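Local structure of DNA polymerase III, beta subunit (Eubacterium rectale, 3T0P) at residues 2-8 with 84-90; 40-45 with 56-62; 46-50 with 116-120; 67-71 with 108-112. The protein probably tethers DNA polymerases and other proteins to DNA and so confers processivity, working as a ring-shaped head-to-tail homodimer around the duplex. All coordinates share one frame; numbering follows the deposited sequence.

Contact 1: residues 2-8 with 84-90; sequences MKLICSK and DNDVTIE. With EDO (1,2-ethanediol), chain C.
Leu-4 and Cys-6 face Ile-89 and Val-87 as the hydrogen-bonded pairs of two antiparallel strands, whose N-to-C directions differ by 155°. Four backbone bonds tie them, and the one from Val-87 N to Cys-6 O is short, at 2.7 Å, and nearly straight. In the non-hydrogen-bonded pairs between them, CA-H groups lean on carbonyls, as where Thr-88 CA lies 3.2 Å from Leu-4 O. Past the strand, Lys-8 N donates to Asn-85 O at 3.1 Å, while Ser-7, a small hydroxyl residue suited to an N-cap, holds Asn-10 N of helix 8-18.

Leu-4, Cys-6, Val-87 and Ile-89 turn their apolar groups to the buried face, where Val-87 and Ile-89 meet Leu-11, and Leu-4 and Ile-89 meet Ile-36. Selenomethionine Met-2 joins them, its CE 3.6 Å from Ile-89 CG2, side by side. On the other, partly exposed face the straight chain of Lys-3, CG anti to the backbone N (chi1 -166°), crosses the carboxylate of Glu-90 at a slant, with CE 3.6 Å from OE1, but NZ stays 4.0 Å from Glu-90 OE1, beyond a salt bridge, and has a long, weak ion pair to Glu-63. Were Glu-90 replaced by an alanine, the Lys-3 methylenes would probably lose part of their cover and the ammonium an opposite charge. Lys-8, bent twice, does form a salt bridge, NZ to Asp-84 OD1 at 2.9 Å, and also bonds Leu-82 O.

The pairing sets the domain's first strand between 61-64 and 86-91, in an antiparallel sheet of the DNA polymerase III beta-subunit fold.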
# COMPACT_ATOMS: atom_id res chain seq x y z
N MSE B 2 -4.47 -36.74 13.88
CA MSE B 2 -4.04 -35.60 14.70
C MSE B 2 -5.17 -34.80 15.34
O MSE B 2 -6.21 -34.61 14.71
CB MSE B 2 -3.23 -34.64 13.82
CG MSE B 2 -2.35 -33.69 14.60
SE MSE B 2 -1.40 -32.50 13.41
CE MSE B 2 -2.95 -31.31 13.02
N LYS B 3 -4.93 -34.29 16.57
CA LYS B 3 -5.86 -33.40 17.29
C LYS B 3 -5.07 -32.46 18.20
O LYS B 3 -4.35 -32.93 19.09
CB LYS B 3 -6.94 -34.13 18.08
CG LYS B 3 -8.06 -33.16 18.50
CD LYS B 3 -9.15 -33.86 19.32
CE LYS B 3 -10.18 -32.90 19.86
NZ LYS B 3 -11.25 -33.61 20.61
N LEU B 4 -5.18 -31.13 17.93
CA LEU B 4 -4.47 -30.11 18.71
C LEU B 4 -5.37 -29.00 19.13
O LEU B 4 -6.34 -28.74 18.44
CB LEU B 4 -3.30 -29.46 17.92
CG LEU B 4 -2.61 -30.22 16.84
CD1 LEU B 4 -1.79 -29.29 16.01
CD2 LEU B 4 -1.76 -31.32 17.43
N ILE B 5 -4.98 -28.27 20.20
CA ILE B 5 -5.65 -27.06 20.70
C ILE B 5 -4.57 -25.99 20.86
O ILE B 5 -3.61 -26.22 21.59
CB ILE B 5 -6.46 -27.27 22.00
CG1 ILE B 5 -7.28 -28.59 21.96
CG2 ILE B 5 -7.40 -26.07 22.22
CD1 ILE B 5 -7.65 -29.15 23.30
N CYS B 6 -4.70 -24.85 20.18
CA CYS B 6 -3.75 -23.73 20.21
C CYS B 6 -4.48 -22.45 20.38
O CYS B 6 -5.52 -22.29 19.77
CB CYS B 6 -2.95 -23.67 18.91
SG CYS B 6 -1.87 -25.09 18.63
N SER B 7 -3.84 -21.45 21.03
CA SER B 7 -4.41 -20.11 21.07
C SER B 7 -4.29 -19.56 19.67
O SER B 7 -3.30 -19.84 19.01
CB SER B 7 -3.72 -19.22 22.09
OG SER B 7 -2.71 -18.40 21.51
N LYS B 8 -5.30 -18.83 19.18
CA LYS B 8 -5.31 -18.26 17.84
C LYS B 8 -4.10 -17.34 17.62
O LYS B 8 -3.52 -17.37 16.53
CB LYS B 8 -6.64 -17.51 17.58
CG LYS B 8 -6.76 -16.81 16.21
CD LYS B 8 -6.31 -15.35 16.28
CE LYS B 8 -6.46 -14.56 15.01
NZ LYS B 8 -7.84 -14.04 14.82
N ASP B 84 -10.65 -14.73 18.42
CA ASP B 84 -9.48 -14.78 19.30
C ASP B 84 -9.74 -15.68 20.47
O ASP B 84 -9.99 -15.21 21.58
CB ASP B 84 -9.11 -13.36 19.75
CG ASP B 84 -8.58 -12.48 18.62
OD1 ASP B 84 -8.45 -12.99 17.48
OD2 ASP B 84 -8.25 -11.33 18.88
N ASN B 85 -9.78 -16.96 20.21
CA ASN B 85 -10.07 -18.00 21.18
C ASN B 85 -9.21 -19.21 20.85
O ASN B 85 -8.31 -19.08 20.02
CB ASN B 85 -11.54 -18.34 21.15
CG ASN B 85 -12.08 -18.82 22.49
OD1 ASN B 85 -11.49 -19.68 23.18
ND2 ASN B 85 -13.22 -18.28 22.90
N ASP B 86 -9.43 -20.34 21.49
CA ASP B 86 -8.64 -21.54 21.21
C ASP B 86 -9.09 -22.16 19.93
O ASP B 86 -10.29 -22.26 19.65
CB ASP B 86 -8.73 -22.54 22.34
CG ASP B 86 -8.02 -22.08 23.59
OD1 ASP B 86 -7.12 -21.19 23.49
OD2 ASP B 86 -8.33 -22.62 24.66
N VAL B 87 -8.13 -22.55 19.13
CA VAL B 87 -8.38 -23.16 17.84
C VAL B 87 -8.09 -24.65 17.96
O VAL B 87 -7.02 -25.03 18.41
CB VAL B 87 -7.51 -22.49 16.74
CG1 VAL B 87 -7.69 -23.19 15.40
CG2 VAL B 87 -7.82 -21.00 16.62
N THR B 88 -9.05 -25.48 17.54
CA THR B 88 -8.84 -26.91 17.50
C THR B 88 -8.61 -27.30 16.04
O THR B 88 -9.33 -26.85 15.13
CB THR B 88 -10.02 -27.67 18.15
OG1 THR B 88 -10.14 -27.20 19.49
CG2 THR B 88 -9.81 -29.18 18.16
N ILE B 89 -7.59 -28.11 15.83
CA ILE B 89 -7.25 -28.69 14.53
C ILE B 89 -7.34 -30.20 14.70
O ILE B 89 -6.63 -30.77 15.53
CB ILE B 89 -5.87 -28.26 13.96
CG1 ILE B 89 -5.74 -26.71 13.89
CG2 ILE B 89 -5.65 -28.92 12.58
CD1 ILE B 89 -4.31 -26.21 13.55
N GLU B 90 -8.21 -30.82 13.91
CA GLU B 90 -8.43 -32.25 13.91
C GLU B 90 -8.39 -32.79 12.48
O GLU B 90 -9.01 -32.23 11.59
CB GLU B 90 -9.78 -32.58 14.57
CG GLU B 90 -9.92 -34.04 14.93
CD GLU B 90 -10.83 -34.39 16.10
OE1 GLU B 90 -11.55 -33.49 16.59
OE2 GLU B 90 -10.81 -35.56 16.53
C1 EDO C . -3.45 -23.19 24.89
O1 EDO C . -4.02 -23.56 23.63
C2 EDO C . -4.45 -23.50 25.99
O2 EDO C . -5.02 -24.81 25.77

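Contact 2: residues 40-45 with 56-62; sequences ANEIKL and TIIDGTI
Ile-43 reaches Ile-62 because its CG1 stands anti to the carbonyl carbon (chi1 -59°) and the chain then runs on extended, sliding past the other isoleucine with the two CG1 atoms 3.6 Å apart. Ile-58 CG1 lies 3.7 Å from Leu-45 CG. A bend at the second torsion of Ile-57 (chi2 -69°) swings CD1 over the Lys-44 chain, where it presses on CG at a tight 3.5 Å and also touches the Glu-42 carboxylate. Beta-branched isoleucine suits a strand, and its one mobile terminal methyl can be turned to fill the space.

The backbones pair antiparallel. Leu-45 and Thr-56 exchange two bonds, Leu-45 N meeting Thr-56 O at 2.8 Å, and Ile-58 N gives to Ile-43 O. Beyond this a water takes over, accepting from Ile-43 N at 2.9 Å and donating to Ile-58 O at 2.7 Å. Gly-60 fits the bend because a beta carbon there would collide with Ile-43 CD1. Cut back to an alanine, Ile-43 is likely to leave Ile-62 CG1 and Gly-60 without their packing partner.

Strands 43-48 and 52-58 form a hairpin, and the chain then crosses to strand 61-64 of the other sheet. Helix 8-18 lies against Leu-45 through Val-15 and Val-18, Cys-6 of strand 3-7 packs on both Ile-43 and Ile-58, and the backbone of Asp-37 in strand 33-38 hydrogen-bonds that of Lys-44.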
# COMPACT_ATOMS: atom_id res chain seq x y z
N ALA B 40 5.80 -35.54 18.12
CA ALA B 40 6.53 -35.69 19.38
C ALA B 40 5.80 -34.98 20.55
O ALA B 40 4.63 -35.29 20.79
CB ALA B 40 7.96 -35.16 19.23
N ASN B 41 6.47 -34.05 21.25
CA ASN B 41 5.91 -33.32 22.39
C ASN B 41 5.80 -31.82 22.11
O ASN B 41 5.49 -31.05 23.02
CB ASN B 41 6.74 -33.57 23.65
CG ASN B 41 6.69 -34.99 24.14
OD1 ASN B 41 5.61 -35.53 24.43
ND2 ASN B 41 7.84 -35.62 24.24
N GLU B 42 6.08 -31.40 20.87
CA GLU B 42 6.01 -29.99 20.49
C GLU B 42 5.15 -29.81 19.26
O GLU B 42 5.13 -30.68 18.38
CB GLU B 42 7.41 -29.42 20.20
CG GLU B 42 8.45 -29.64 21.28
CD GLU B 42 9.85 -29.26 20.83
OE1 GLU B 42 10.13 -28.04 20.75
OE2 GLU B 42 10.67 -30.17 20.55
N ILE B 43 4.48 -28.66 19.15
CA ILE B 43 3.73 -28.33 17.95
C ILE B 43 4.66 -27.51 17.11
O ILE B 43 5.05 -26.40 17.49
CB ILE B 43 2.37 -27.64 18.19
CG1 ILE B 43 1.45 -28.53 19.04
CG2 ILE B 43 1.72 -27.24 16.83
CD1 ILE B 43 0.30 -27.77 19.72
N LYS B 44 5.04 -28.06 15.97
CA LYS B 44 5.99 -27.45 15.07
C LYS B 44 5.31 -27.10 13.75
O LYS B 44 4.68 -27.97 13.16
CB LYS B 44 7.13 -28.47 14.84
CG LYS B 44 8.55 -27.91 14.80
CD LYS B 44 9.59 -29.01 15.16
CE LYS B 44 10.31 -29.58 13.95
NZ LYS B 44 11.00 -30.89 14.20
N LEU B 45 5.44 -25.84 13.31
CA LEU B 45 4.99 -25.41 11.99
C LEU B 45 6.19 -25.36 11.12
O LEU B 45 7.24 -24.93 11.58
CB LEU B 45 4.30 -24.05 11.99
CG LEU B 45 2.95 -23.94 12.67
CD1 LEU B 45 2.37 -22.57 12.43
CD2 LEU B 45 1.99 -25.02 12.22
N THR B 56 8.96 -23.15 13.33
CA THR B 56 8.56 -22.38 14.50
C THR B 56 7.76 -23.29 15.43
O THR B 56 7.10 -24.24 14.98
CB THR B 56 7.86 -21.06 14.06
OG1 THR B 56 7.96 -20.09 15.09
CG2 THR B 56 6.41 -21.26 13.65
N ILE B 57 7.90 -23.06 16.75
CA ILE B 57 7.22 -23.84 17.77
C ILE B 57 6.01 -23.06 18.24
O ILE B 57 6.13 -21.87 18.56
CB ILE B 57 8.15 -24.26 18.94
CG1 ILE B 57 9.34 -25.14 18.47
CG2 ILE B 57 7.38 -24.94 20.09
CD1 ILE B 57 8.99 -26.59 17.98
N ILE B 58 4.85 -23.72 18.22
CA ILE B 58 3.57 -23.14 18.66
C ILE B 58 3.22 -23.70 20.02
O ILE B 58 3.29 -24.91 20.21
CB ILE B 58 2.42 -23.40 17.63
CG1 ILE B 58 2.80 -22.97 16.20
CG2 ILE B 58 1.10 -22.79 18.06
CD1 ILE B 58 3.33 -21.52 16.04
N ASP B 59 2.89 -22.81 20.97
CA ASP B 59 2.43 -23.25 22.29
C ASP B 59 1.03 -23.79 22.10
O ASP B 59 0.23 -23.21 21.37
CB ASP B 59 2.47 -22.12 23.33
CG ASP B 59 3.87 -21.71 23.77
OD1 ASP B 59 4.63 -22.59 24.27
OD2 ASP B 59 4.22 -20.51 23.62
N GLY B 60 0.76 -24.93 22.71
CA GLY B 60 -0.53 -25.58 22.62
C GLY B 60 -0.54 -26.96 23.22
O GLY B 60 0.48 -27.43 23.73
N THR B 61 -1.69 -27.63 23.12
CA THR B 61 -1.92 -28.95 23.67
C THR B 61 -2.07 -29.96 22.54
O THR B 61 -2.88 -29.75 21.63
CB THR B 61 -3.17 -28.91 24.56
OG1 THR B 61 -2.97 -27.91 25.56
CG2 THR B 61 -3.49 -30.27 25.23
N ILE B 62 -1.31 -31.07 22.63
CA ILE B 62 -1.40 -32.19 21.70
C ILE B 62 -2.32 -33.21 22.37
O ILE B 62 -1.96 -33.78 23.40
CB ILE B 62 -0.02 -32.80 21.28
CG1 ILE B 62 0.96 -31.71 20.74
CG2 ILE B 62 -0.22 -33.91 20.24
CD1 ILE B 62 2.43 -32.08 20.69
O HOH W 1 2.90 -28.73 23.05
O HOH W 2 4.36 -27.03 21.56

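Contact 3: residues 46-50 with 116-120; sequences MANDM and FSYIP. With ACT (acetate ion), chain S.
Selenomethionine Met-46 is wedged among Phe-116, Tyr-118 and Ile-119, meeting them with CG, SE and CE. SE sits at the edge of the Phe-116 ring, 5.0 Å from the centroid and 3.7 Å from CE2. Towards Tyr-118 the chain runs at about a right angle, with SE placed obliquely to the ring and CE 3.7 Å from CD2. CG, anti to the backbone N (chi1 -165°), rests against Ile-119 CD1. Methionine suits this slot, being long, unbranched and able to bend at its third torsion; selenium here replaces sulfur. Phe-116 also presents its edge, in plane, to Ala-47 CA.

Asn-48 uses both ends of its amide. ND2 donates almost straight (173°) to Ser-117 O at 2.7 Å; the acceptor lies in the amide plane, whereas the donor stands above the carbonyl plane of Ser-117. OD1 takes Met-50 N at 3.0 Å, again from above its carbonyl plane, and the two bonds together restrict how the amide can turn. Beside it lies an acetate, probably from the crystallisation liquor, which receives a weak bond from ND2 and another bond from a water.

Tyr-118 OH bonds Asp-37, and Ile-119 packs on Val-234 of strand 231-236. The loop leading from the N-terminal to the central domain is thus seated on strand 43-48 by two Met-aromatic contacts and by an asparagine whose Asx turn ends that strand.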
# COMPACT_ATOMS: atom_id res chain seq x y z
N MSE B 46 6.07 -25.75 9.86
CA MSE B 46 7.23 -25.79 8.97
C MSE B 46 6.85 -25.48 7.53
O MSE B 46 5.82 -25.94 7.04
CB MSE B 46 7.85 -27.19 9.04
CG MSE B 46 9.26 -27.29 8.48
SE MSE B 46 10.03 -29.14 8.66
CE MSE B 46 9.45 -29.57 10.49
N ALA B 47 7.69 -24.69 6.86
CA ALA B 47 7.62 -24.40 5.43
C ALA B 47 9.01 -24.54 4.84
O ALA B 47 10.01 -24.15 5.47
CB ALA B 47 7.03 -23.04 5.16
N ASN B 48 9.11 -25.22 3.69
CA ASN B 48 10.39 -25.45 3.04
C ASN B 48 10.26 -25.35 1.54
O ASN B 48 9.43 -26.04 0.96
CB ASN B 48 10.94 -26.83 3.44
CG ASN B 48 12.34 -27.07 2.98
OD1 ASN B 48 13.07 -26.15 2.61
ND2 ASN B 48 12.76 -28.32 3.00
N ASP B 49 11.09 -24.51 0.90
CA ASP B 49 11.11 -24.37 -0.56
C ASP B 49 12.34 -25.07 -1.17
O ASP B 49 12.59 -24.90 -2.37
CB ASP B 49 11.04 -22.89 -0.97
CG ASP B 49 12.25 -22.06 -0.62
OD1 ASP B 49 13.37 -22.48 -0.92
OD2 ASP B 49 12.07 -20.95 -0.07
N MSE B 50 13.09 -25.85 -0.35
CA MSE B 50 14.30 -26.63 -0.68
C MSE B 50 15.58 -25.78 -0.59
O MSE B 50 16.66 -26.35 -0.45
CB MSE B 50 14.23 -27.35 -2.04
CG MSE B 50 13.03 -28.28 -2.16
SE MSE B 50 12.82 -29.57 -0.70
CE MSE B 50 14.30 -30.82 -1.23
N PHE B 116 6.19 -34.04 2.15
CA PHE B 116 6.93 -32.86 2.59
C PHE B 116 8.41 -33.16 2.81
O PHE B 116 8.76 -34.12 3.51
CB PHE B 116 6.31 -32.28 3.89
CG PHE B 116 6.76 -30.89 4.26
CD1 PHE B 116 6.11 -29.77 3.75
CD2 PHE B 116 7.82 -30.70 5.14
CE1 PHE B 116 6.54 -28.48 4.09
CE2 PHE B 116 8.25 -29.41 5.47
CZ PHE B 116 7.60 -28.31 4.95
N SER B 117 9.28 -32.32 2.24
CA SER B 117 10.73 -32.43 2.41
C SER B 117 11.12 -31.60 3.64
O SER B 117 11.04 -30.37 3.62
CB SER B 117 11.46 -31.97 1.16
OG SER B 117 12.84 -32.29 1.27
N TYR B 118 11.45 -32.29 4.74
CA TYR B 118 11.80 -31.68 6.02
C TYR B 118 13.09 -30.91 5.96
O TYR B 118 13.96 -31.24 5.14
CB TYR B 118 11.94 -32.75 7.09
CG TYR B 118 10.63 -33.18 7.71
CD1 TYR B 118 9.73 -33.98 7.00
CD2 TYR B 118 10.33 -32.88 9.03
CE1 TYR B 118 8.54 -34.41 7.57
CE2 TYR B 118 9.15 -33.32 9.62
CZ TYR B 118 8.27 -34.10 8.88
OH TYR B 118 7.09 -34.54 9.44
N ILE B 119 13.22 -29.91 6.84
CA ILE B 119 14.45 -29.13 6.94
C ILE B 119 15.54 -30.11 7.37
O ILE B 119 15.31 -30.87 8.33
CB ILE B 119 14.26 -27.96 7.92
CG1 ILE B 119 13.25 -26.91 7.35
CG2 ILE B 119 15.61 -27.35 8.29
CD1 ILE B 119 12.68 -25.96 8.37
N PRO B 120 16.69 -30.19 6.66
CA PRO B 120 17.72 -31.16 7.06
C PRO B 120 18.33 -30.83 8.42
O PRO B 120 18.28 -29.68 8.87
CB PRO B 120 18.77 -31.02 5.96
CG PRO B 120 18.59 -29.63 5.44
CD PRO B 120 17.12 -29.40 5.48
C ACT S . 16.51 -26.27 3.50
O ACT S . 15.86 -27.21 3.02
OXT ACT S . 15.91 -25.44 4.11
CH3 ACT S . 18.00 -26.15 3.38
O HOH W 3 15.38 -30.16 2.19

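Contact 4: residues 67-71 with 108-112; sequences IIALD and IIGKS
Ala-69 and Lys-111 form a single antiparallel bridge that links edge strand 66-71 to the chain just past edge strand 104-109, tying a sheet shared with the central domain to the five-stranded one. Two backbone bonds make it, Ala-69 N to Lys-111 O at 3.0 Å and Lys-111 N to Ala-69 O at 2.9 Å. Ala-69 CB, a small methyl, lies 4.2 Å from Lys-111 CB, while the straight lysine chain leads its charge off towards the exposed side.

Gly-110 is pressed closely. Its CA touches Ala-69 O at 3.3 Å, and a beta carbon would run into Ile-68 CG1 and crowd Leu-70 CD2, so glycine suits the spot. Ile-68, with CG1 anti to the backbone N (chi1 -162°), lays that atom near Lys-111 O. Next to the glycine, Leu-70 and Ile-108 cross at about a right angle, their CD2 and CD1 being 4.1 Å apart.

Further out, Ile-36 and Ile-34 hold the backbone of strand 66-71, and Thr-97 and Phe-95 do the same for 108-110. Ile-108 packs on Ile-74 and Ile-78 of helix 72-81 and on Ile-300 of the second subunit, which places this edge at the ring's subunit interface. Asp-71 caps that helix, OD2 accepting from Ile-74 N. Beside the bridge, Leu-70 CD2 rests 3.8 Å from Gly-110 CA.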
# COMPACT_ATOMS: atom_id res chain seq x y z
N ILE B 67 0.70 -35.61 12.05
CA ILE B 67 1.30 -34.74 11.05
C ILE B 67 0.31 -34.52 9.92
O ILE B 67 -0.34 -35.47 9.48
CB ILE B 67 2.66 -35.31 10.52
CG1 ILE B 67 3.68 -35.53 11.67
CG2 ILE B 67 3.27 -34.41 9.46
CD1 ILE B 67 4.93 -36.40 11.31
N ILE B 68 0.24 -33.29 9.40
CA ILE B 68 -0.57 -32.91 8.25
C ILE B 68 0.10 -31.73 7.54
O ILE B 68 0.75 -30.92 8.19
CB ILE B 68 -2.07 -32.59 8.64
CG1 ILE B 68 -3.01 -32.63 7.43
CG2 ILE B 68 -2.24 -31.25 9.38
CD1 ILE B 68 -3.67 -33.94 7.22
N ALA B 69 -0.10 -31.63 6.21
CA ALA B 69 0.29 -30.49 5.37
C ALA B 69 -0.97 -29.81 4.92
O ALA B 69 -1.87 -30.47 4.43
CB ALA B 69 1.13 -30.94 4.17
N LEU B 70 -1.07 -28.51 5.13
CA LEU B 70 -2.24 -27.72 4.74
C LEU B 70 -1.81 -26.64 3.81
O LEU B 70 -0.71 -26.12 3.97
CB LEU B 70 -2.93 -27.11 5.97
CG LEU B 70 -3.47 -28.07 7.02
CD1 LEU B 70 -4.04 -27.30 8.23
CD2 LEU B 70 -4.52 -28.99 6.43
N ASP B 71 -2.68 -26.27 2.83
CA ASP B 71 -2.40 -25.18 1.90
C ASP B 71 -2.08 -23.94 2.72
O ASP B 71 -2.88 -23.56 3.56
CB ASP B 71 -3.60 -24.93 0.96
CG ASP B 71 -3.31 -23.79 -0.01
OD1 ASP B 71 -2.58 -24.03 -0.99
OD2 ASP B 71 -3.71 -22.64 0.27
N ILE B 108 -11.65 -28.64 5.53
CA ILE B 108 -10.74 -28.55 4.39
C ILE B 108 -10.07 -29.92 4.23
O ILE B 108 -10.31 -30.82 5.04
CB ILE B 108 -9.71 -27.38 4.47
CG1 ILE B 108 -8.81 -27.46 5.73
CG2 ILE B 108 -10.40 -26.00 4.31
CD1 ILE B 108 -7.68 -26.48 5.78
N ILE B 109 -9.28 -30.09 3.16
CA ILE B 109 -8.58 -31.33 2.89
C ILE B 109 -7.08 -31.04 2.93
O ILE B 109 -6.61 -30.10 2.29
CB ILE B 109 -9.04 -32.02 1.56
CG1 ILE B 109 -9.10 -31.03 0.36
CG2 ILE B 109 -10.39 -32.74 1.75
N GLY B 110 -6.35 -31.82 3.71
CA GLY B 110 -4.91 -31.70 3.83
C GLY B 110 -4.22 -32.71 2.95
O GLY B 110 -4.85 -33.39 2.14
N LYS B 111 -2.90 -32.80 3.10
CA LYS B 111 -2.04 -33.74 2.39
C LYS B 111 -1.19 -34.46 3.40
O LYS B 111 -0.98 -33.96 4.50
CB LYS B 111 -1.14 -33.00 1.37
CG LYS B 111 -1.86 -32.60 0.10
CD LYS B 111 -0.91 -31.97 -0.91
CE LYS B 111 -1.65 -31.51 -2.14
NZ LYS B 111 -0.79 -31.53 -3.35
N SER B 112 -0.69 -35.64 3.02
CA SER B 112 0.22 -36.38 3.89
C SER B 112 1.52 -35.58 4.06
O SER B 112 1.99 -34.93 3.12
CB SER B 112 0.52 -37.76 3.30
OG SER B 112 1.54 -38.41 4.04

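How the contacts relate
All four contacts lie in the N-terminal domain. Contacts 1 and 2 are closest, centres 11 Å apart, and they join where Ile-5 O meets Thr-61 N at 2.8 Å, probably a hydrogen bond, and where Cys-6 SG packs on Ile-43 CD1 at 3.6 Å. Contacts 2 and 3 share strand 43-48, with centres about 17 Å apart. Contact 4 touches contact 1 through Met-2 CE and Ile-68 CG2, 3.7 Å apart, and contact 3 through Tyr-118 OH and Ile-67 CD1, 3.4 Å apart. Contact 4 reaches the second subunit; contact 3 leads towards the central domain. The ethanediol at contact 1 and the acetate at contact 3 probably came from the crystallisation liquor.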